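Local atomic coordinates of centrosomal protein of 192 kDa (Homo sapiens, PDB entry 6FVI), a protein that acts at centrosomes as an activating scaffold for AURKA and PLK1 and is required for mitotic centrosome maturation and bipolar spindle assembly. Residues A[61-66]-A[79-84]. Residues are numbered along the deposited sequence; the frame is centred on the assembly and turned at random.
Sequences APPYVK and YAAFRC
P63 pushes the outer edge of its pyrrolidine ring against the loop Y79-A81, and this ring supplies nearly all of the contact from 61-66. CG lies 4.1 Å from CB of A81, a methyl-to-methylene touch between side chains that both leave the backbone toward each other. The same CG sits 4.0 Å from the backbone N of A81, and CG and CD both lie 3.8 Å from O of Y79. The proline thus rests on backbone N and O atoms of the loop 79-81 as well as on a methyl group. No hydrogen bond joins the two segments, and P63 and A81 keep their CA atoms 6.8 Å apart.

F82 makes a looser approach, its CD2 4.5 Å from CG of P63, and its ring packs on F103 with planes about 20° apart; its side chain also touches Q113. Y79 starts away from P63, but chi1 of 63° turns its ring back toward P63; its OH is hydrogen-bonded to R106 N and Y111 OH, and R106 adds a cation-pi contact.

Backbone bonds hold the two partners from outside the contact: P63 pairs with A77, whereas A81 pairs with L104. P62 O accepts a bond from R76 NH1 and A61 O one from Q113 NE2, tying down the residues just before P63. The contact lies inside the PapD-like (ASH) domain 7 of CEP192, a beta-sandwich, where the loop-like part of strand 53-66 faces the entry to strand 82-91. With P63 and A81 buried and no hydrogen bond between the segments, cohesion here probably comes from van der Waals packing and exclusion of water.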
loop_
_atom_site.group_PDB
_atom_site.type_symbol
_atom_site.label_atom_id
_atom_site.label_comp_id
_atom_site.label_asym_id
_atom_site.label_seq_id
_atom_site.Cartn_x
_atom_site.Cartn_y
_atom_site.Cartn_z
ATOM N N ALA A 61 -9.065 3.088 -5.369
ATOM C CA ALA A 61 -10.131 2.808 -6.340
ATOM C C ALA A 61 -10.199 1.296 -6.423
ATOM O O ALA A 61 -9.263 0.607 -5.997
ATOM C CB ALA A 61 -9.804 3.390 -7.693
ATOM N N PRO A 62 -11.258 0.765 -7.029
ATOM C CA PRO A 62 -11.365 -0.694 -7.151
ATOM C C PRO A 62 -10.228 -1.256 -7.993
ATOM O O PRO A 62 -9.573 -0.537 -8.739
ATOM C CB PRO A 62 -12.725 -0.897 -7.831
ATOM C CG PRO A 62 -13.507 0.301 -7.385
ATOM C CD PRO A 62 -12.505 1.423 -7.456
ATOM N N PRO A 63 -9.998 -2.553 -7.918
ATOM C CA PRO A 63 -8.954 -3.134 -8.767
ATOM C C PRO A 63 -9.197 -2.844 -10.221
ATOM O O PRO A 63 -10.348 -2.849 -10.674
ATOM C CB PRO A 63 -9.088 -4.647 -8.494
ATOM C CG PRO A 63 -9.806 -4.745 -7.185
ATOM C CD PRO A 63 -10.732 -3.592 -7.170
ATOM N N TYR A 64 -8.122 -2.636 -10.950
ATOM C CA TYR A 64 -8.169 -2.508 -12.382
ATOM C C TYR A 64 -7.569 -3.740 -13.004
ATOM O O TYR A 64 -6.590 -4.310 -12.493
ATOM C CB TYR A 64 -7.503 -1.198 -12.873
ATOM C CG TYR A 64 -6.049 -1.037 -12.536
ATOM C CD1 TYR A 64 -5.650 -0.552 -11.288
ATOM C CD2 TYR A 64 -5.061 -1.327 -13.450
ATOM C CE1 TYR A 64 -4.318 -0.374 -10.983
ATOM C CE2 TYR A 64 -3.726 -1.165 -13.165
ATOM C CZ TYR A 64 -3.358 -0.666 -11.917
ATOM O OH TYR A 64 -2.036 -0.495 -11.593
ATOM N N VAL A 65 -8.186 -4.219 -14.094
ATOM C CA VAL A 65 -7.928 -5.554 -14.583
ATOM C C VAL A 65 -7.801 -5.535 -16.095
ATOM O O VAL A 65 -8.665 -5.005 -16.802
ATOM C CB VAL A 65 -9.038 -6.527 -14.157
ATOM C CG1 VAL A 65 -8.589 -7.963 -14.384
ATOM C CG2 VAL A 65 -9.413 -6.301 -12.701
ATOM N N LYS A 66 -6.750 -6.160 -16.597
ATOM C CA LYS A 66 -6.533 -6.219 -18.034
ATOM C C LYS A 66 -6.516 -7.682 -18.434
ATOM O O LYS A 66 -6.291 -8.597 -17.630
ATOM C CB LYS A 66 -5.240 -5.487 -18.427
ATOM C CG LYS A 66 -3.952 -6.135 -17.963
ATOM C CD LYS A 66 -2.700 -5.331 -18.287
ATOM C CE LYS A 66 -1.571 -5.782 -17.368
ATOM N NZ LYS A 66 -0.464 -4.800 -17.192
ATOM N N TYR A 79 -15.714 -6.304 -7.319
ATOM C CA TYR A 79 -15.503 -6.977 -6.052
ATOM C C TYR A 79 -14.062 -6.726 -5.616
ATOM O O TYR A 79 -13.217 -6.290 -6.383
ATOM C CB TYR A 79 -15.789 -8.491 -6.206
ATOM C CG TYR A 79 -14.850 -9.182 -7.165
ATOM C CD1 TYR A 79 -15.087 -9.197 -8.538
ATOM C CD2 TYR A 79 -13.689 -9.806 -6.709
ATOM C CE1 TYR A 79 -14.184 -9.810 -9.420
ATOM C CE2 TYR A 79 -12.801 -10.419 -7.564
ATOM C CZ TYR A 79 -13.060 -10.433 -8.913
ATOM O OH TYR A 79 -12.192 -11.083 -9.724
ATOM N N ALA A 80 -13.804 -7.044 -4.350
ATOM C CA ALA A 80 -12.472 -6.864 -3.772
ATOM C C ALA A 80 -11.620 -8.075 -4.088
ATOM O O ALA A 80 -11.688 -9.111 -3.467
ATOM C CB ALA A 80 -12.570 -6.636 -2.290
ATOM N N ALA A 81 -10.808 -7.958 -5.102
ATOM C CA ALA A 81 -9.860 -9.009 -5.453
ATOM C C ALA A 81 -8.693 -9.097 -4.479
ATOM O O ALA A 81 -8.086 -10.148 -4.350
ATOM C CB ALA A 81 -9.355 -8.805 -6.853
ATOM N N PHE A 82 -8.402 -8.012 -3.793
ATOM C CA PHE A 82 -7.338 -7.981 -2.777
ATOM C C PHE A 82 -7.957 -7.627 -1.437
ATOM O O PHE A 82 -8.808 -6.717 -1.368
ATOM C CB PHE A 82 -6.267 -6.952 -3.119
ATOM C CG PHE A 82 -5.594 -7.167 -4.455
ATOM C CD1 PHE A 82 -4.638 -8.163 -4.601
ATOM C CD2 PHE A 82 -5.920 -6.400 -5.548
ATOM C CE1 PHE A 82 -4.002 -8.346 -5.816
ATOM C CE2 PHE A 82 -5.303 -6.597 -6.770
ATOM C CZ PHE A 82 -4.355 -7.574 -6.906
ATOM N N ARG A 83 -7.478 -8.262 -0.387
ATOM C CA ARG A 83 -7.911 -7.931 0.973
ATOM C C ARG A 83 -6.717 -7.852 1.881
ATOM O O ARG A 83 -5.819 -8.674 1.818
ATOM C CB ARG A 83 -8.880 -8.973 1.498
ATOM C CG ARG A 83 -10.229 -8.932 0.809
ATOM C CD ARG A 83 -11.253 -9.751 1.588
ATOM N NE ARG A 83 -12.602 -9.644 1.030
ATOM C CZ ARG A 83 -13.253 -8.492 0.876
ATOM N NH1 ARG A 83 -12.664 -7.348 1.201
ATOM N NH2 ARG A 83 -14.483 -8.475 0.372
ATOM N N CYS A 84 -6.734 -6.845 2.745
ATOM C CA CYS A 84 -5.671 -6.631 3.703
ATOM C C CYS A 84 -6.202 -6.842 5.105
ATOM O O CYS A 84 -7.359 -6.510 5.386
ATOM C CB CYS A 84 -5.141 -5.202 3.593
ATOM S SG CYS A 84 -4.411 -4.783 2.000
#